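3-oxoadipate enol-lactonase (PDB 2XUA) probably hydrolyses the enol-lactone of 3-oxoadipate, a step in the bacterial breakdown of catechol and related aromatic compounds. Local coordinates at residues I29-S34 against F53-Y58. Residues are numbered along the deposited sequence; the frame is centred on the assembly and turned at random.
Sequences IVLSNS and FRVLRY
Ile-29 is gripped at both backbone polar atoms by the neighbouring parallel strand: its N donates to Arg-54 O (2.8 Å), and its O accepts a nearly straight bond from Leu-56 N (177° at the hydrogen). Leu-31 N then donates a hydrogen bond to Leu-56 O (2.9 Å). Beyond this point the strands splay and water replaces direct pairing. One water, held by Tyr-58 N, donates to Leu-31 O; a second accepts from Asn-33 N, donates to Tyr-58 O and rests on one face of the Tyr-58 ring, 3.3 Å from its plane and near the middle. That ring reaches back across the gap because CG stands between the backbone N and the carbonyl carbon (chi1 72°), and its OH meets Ser-32 OG at 2.7 Å in a hydrogen bond between hydroxyls. On the same sheet face, Val-30 and Leu-56 run alongside each other, with Val-30 CG2 4.0 Å from Leu-56 CD2. On the other face Ile-29 CG2 meets Val-55 CG2, and it also packs against CB of Phe-53, just ahead of the strand (3.5 Å), while Leu-31 CD1 rests on the aliphatic CG of Arg-57 (3.9 Å). The Arg-57 guanidinium bridges to Asp-19 and to Asp-176 of the second subunit, linking this strand to the dimer partner. Helix 43-52 connects the two strands in a beta-alpha-beta crossover of the alpha/beta hydrolase fold, its Leu-49 covering Ile-29, Leu-31 and Val-55. Past strand 28-32, Ser-34 touches the bound laevulinic acid; strand 94-99, leading to the probable nucleophile elbow, flanks 28-32, and strand 12-19 borders 54-58 antiparallel.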
ATOM      1  N   ILE B  29      -5.023 -19.277  -6.899  1.00 14.93           N
ATOM      2  CA  ILE B  29      -4.115 -19.256  -5.733  1.00 14.05           C
ATOM      3  C   ILE B  29      -4.630 -18.197  -4.771  1.00 15.34           C
ATOM      4  O   ILE B  29      -5.034 -17.097  -5.228  1.00 15.27           O
ATOM      5  CB  ILE B  29      -2.622 -19.129  -6.082  1.00 15.30           C
ATOM      6  CG1 ILE B  29      -1.766 -19.264  -4.814  1.00 14.01           C
ATOM      7  CG2 ILE B  29      -2.357 -17.826  -6.854  1.00 12.13           C
ATOM      8  CD1 ILE B  29      -0.247 -19.062  -5.116  1.00 15.39           C
ATOM      9  N   VAL B  30      -4.682 -18.530  -3.467  1.00 13.29           N
ATOM     10  CA  VAL B  30      -5.110 -17.550  -2.444  1.00 12.42           C
ATOM     11  C   VAL B  30      -3.866 -17.270  -1.636  1.00 12.45           C
ATOM     12  O   VAL B  30      -3.145 -18.189  -1.289  1.00 12.84           O
ATOM     13  CB  VAL B  30      -6.176 -18.167  -1.498  1.00 13.18           C
ATOM     14  CG1 VAL B  30      -6.502 -17.226  -0.288  1.00 11.94           C
ATOM     15  CG2 VAL B  30      -7.451 -18.531  -2.298  1.00 11.81           C
ATOM     16  N   LEU B  31      -3.591 -16.002  -1.368  1.00 11.54           N
ATOM     17  CA  LEU B  31      -2.370 -15.660  -0.591  1.00 11.02           C
ATOM     18  C   LEU B  31      -2.906 -15.225   0.776  1.00 10.80           C
ATOM     19  O   LEU B  31      -3.918 -14.520   0.819  1.00 11.16           O
ATOM     20  CB  LEU B  31      -1.688 -14.468  -1.296  1.00 10.55           C
ATOM     21  CG  LEU B  31      -1.210 -14.828  -2.711  1.00 11.92           C
ATOM     22  CD1 LEU B  31      -0.372 -13.661  -3.376  1.00  9.40           C
ATOM     23  CD2 LEU B  31      -0.374 -16.131  -2.668  1.00 12.90           C
ATOM     24  N   SER B  32      -2.186 -15.493   1.865  1.00 10.37           N
ATOM     25  CA  SER B  32      -2.655 -15.021   3.156  1.00 10.16           C
ATOM     26  C   SER B  32      -1.540 -14.357   3.939  1.00  9.64           C
ATOM     27  O   SER B  32      -0.429 -14.856   3.971  1.00 10.24           O
ATOM     28  CB  SER B  32      -3.297 -16.211   3.909  1.00 10.34           C
ATOM     29  OG  SER B  32      -3.893 -15.695   5.100  1.00 13.66           O
ATOM     30  N   ASN B  33      -1.813 -13.170   4.478  1.00 10.96           N
ATOM     31  CA  ASN B  33      -0.791 -12.206   4.906  1.00 10.81           C
ATOM     32  C   ASN B  33      -0.270 -12.520   6.345  1.00 13.11           C
ATOM     33  O   ASN B  33      -0.855 -13.290   7.117  1.00 11.24           O
ATOM     34  CB  ASN B  33      -1.376 -10.785   5.040  1.00  8.53           C
ATOM     35  CG  ASN B  33      -2.134 -10.295   3.808  1.00 10.95           C
ATOM     36  OD1 ASN B  33      -2.928  -9.349   3.891  1.00 16.79           O
ATOM     37  ND2 ASN B  33      -1.937 -10.939   2.692  1.00  6.73           N
ATOM     38  N   SER B  34       0.843 -11.890   6.663  1.00 13.20           N
ATOM     39  CA  SER B  34       1.405 -11.886   8.033  1.00 14.08           C
ATOM     40  C   SER B  34       0.646 -10.934   8.940  1.00 13.62           C
ATOM     41  O   SER B  34       0.075  -9.908   8.478  1.00 12.67           O
ATOM     42  CB  SER B  34       2.846 -11.360   7.929  1.00 14.65           C
ATOM     43  OG  SER B  34       3.563 -11.720   9.138  1.00 20.70           O
ATOM     44  N   PHE B  53      -1.909 -18.380 -12.706  1.00 17.32           N
ATOM     45  CA  PHE B  53      -3.031 -18.531 -11.775  1.00 16.47           C
ATOM     46  C   PHE B  53      -3.959 -17.358 -11.849  1.00 14.55           C
ATOM     47  O   PHE B  53      -3.558 -16.263 -12.307  1.00 15.17           O
ATOM     48  CB  PHE B  53      -2.512 -18.642 -10.302  1.00 15.61           C
ATOM     49  CG  PHE B  53      -1.616 -19.812 -10.092  1.00 16.74           C
ATOM     50  CD1 PHE B  53      -2.153 -21.114 -10.015  1.00 15.68           C
ATOM     51  CD2 PHE B  53      -0.236 -19.649 -10.060  1.00 19.38           C
ATOM     52  CE1 PHE B  53      -1.337 -22.191  -9.890  1.00 17.88           C
ATOM     53  CE2 PHE B  53       0.602 -20.764  -9.923  1.00 22.90           C
ATOM     54  CZ  PHE B  53       0.027 -22.042  -9.876  1.00 18.76           C
ATOM     55  N   ARG B  54      -5.191 -17.573 -11.379  1.00 12.68           N
ATOM     56  CA  ARG B  54      -6.023 -16.475 -10.915  1.00 13.32           C
ATOM     57  C   ARG B  54      -5.680 -16.268  -9.419  1.00 13.62           C
ATOM     58  O   ARG B  54      -5.604 -17.239  -8.658  1.00 13.37           O
ATOM     59  CB  ARG B  54      -7.534 -16.754 -11.103  1.00 14.13           C
ATOM     60  CG  ARG B  54      -7.900 -16.767 -12.597  1.00 13.16           C
ATOM     61  CD  ARG B  54      -9.314 -17.265 -12.811  1.00 16.30           C
ATOM     62  NE  ARG B  54      -9.424 -18.703 -12.547  1.00 13.62           N
ATOM     63  CZ  ARG B  54     -10.583 -19.295 -12.303  1.00 16.77           C
ATOM     64  NH1 ARG B  54     -11.715 -18.544 -12.269  1.00 15.57           N
ATOM     65  NH2 ARG B  54     -10.601 -20.609 -12.071  1.00 16.06           N
ATOM     66  N   VAL B  55      -5.363 -15.007  -9.074  1.00 13.53           N
ATOM     67  CA  VAL B  55      -4.875 -14.627  -7.761  1.00 13.04           C
ATOM     68  C   VAL B  55      -5.873 -13.934  -6.899  1.00 12.49           C
ATOM     69  O   VAL B  55      -6.458 -12.900  -7.268  1.00 15.00           O
ATOM     70  CB  VAL B  55      -3.607 -13.751  -7.855  1.00 13.15           C
ATOM     71  CG1 VAL B  55      -3.044 -13.561  -6.418  1.00 13.15           C
ATOM     72  CG2 VAL B  55      -2.537 -14.460  -8.767  1.00 13.64           C
ATOM     73  N   LEU B  56      -6.088 -14.479  -5.711  1.00 12.81           N
ATOM     74  CA  LEU B  56      -6.855 -13.813  -4.706  1.00 12.04           C
ATOM     75  C   LEU B  56      -6.004 -13.408  -3.518  1.00 12.46           C
ATOM     76  O   LEU B  56      -5.325 -14.276  -2.896  1.00 13.69           O
ATOM     77  CB  LEU B  56      -7.968 -14.769  -4.218  1.00 12.81           C
ATOM     78  CG  LEU B  56      -8.863 -14.309  -3.094  1.00 12.78           C
ATOM     79  CD1 LEU B  56      -9.580 -12.975  -3.521  1.00 13.17           C
ATOM     80  CD2 LEU B  56      -9.916 -15.415  -2.728  1.00 13.30           C
ATOM     81  N   ARG B  57      -6.047 -12.116  -3.196  1.00 12.27           N
ATOM     82  CA  ARG B  57      -5.452 -11.592  -1.955  1.00 12.39           C
ATOM     83  C   ARG B  57      -6.545 -10.979  -1.112  1.00 10.24           C
ATOM     84  O   ARG B  57      -7.596 -10.550  -1.653  1.00 11.65           O
ATOM     85  CB  ARG B  57      -4.445 -10.484  -2.287  1.00 10.94           C
ATOM     86  CG  ARG B  57      -3.172 -11.036  -2.891  1.00 12.58           C
ATOM     87  CD  ARG B  57      -2.263  -9.810  -3.209  1.00 11.71           C
ATOM     88  NE  ARG B  57      -2.702  -9.178  -4.454  1.00 13.95           N
ATOM     89  CZ  ARG B  57      -2.391  -7.916  -4.846  1.00 16.41           C
ATOM     90  NH1 ARG B  57      -1.702  -7.110  -4.071  1.00 11.47           N
ATOM     91  NH2 ARG B  57      -2.758  -7.454  -6.041  1.00 12.30           N
ATOM     92  N   TYR B  58      -6.308 -10.855   0.195  1.00 10.89           N
ATOM     93  CA  TYR B  58      -7.310 -10.262   1.036  1.00 11.98           C
ATOM     94  C   TYR B  58      -6.629  -9.692   2.278  1.00 13.29           C
ATOM     95  O   TYR B  58      -5.499 -10.056   2.601  1.00 13.42           O
ATOM     96  CB  TYR B  58      -8.407 -11.320   1.388  1.00 11.75           C
ATOM     97  CG  TYR B  58      -7.937 -12.373   2.349  1.00 13.55           C
ATOM     98  CD1 TYR B  58      -8.288 -12.321   3.714  1.00 13.94           C
ATOM     99  CD2 TYR B  58      -7.181 -13.448   1.913  1.00  9.96           C
ATOM    100  CE1 TYR B  58      -7.806 -13.303   4.629  1.00 12.46           C
ATOM    101  CE2 TYR B  58      -6.708 -14.425   2.804  1.00 11.83           C
ATOM    102  CZ  TYR B  58      -7.010 -14.320   4.154  1.00 13.41           C
ATOM    103  OH  TYR B  58      -6.560 -15.281   5.009  1.00 17.08           O
TER
HETATM  104  O   HOH W   1      -3.526 -11.693   0.625  1.00 13.82           O
HETATM  105  O   HOH W   2      -4.501 -12.150   4.240  1.00 11.92           O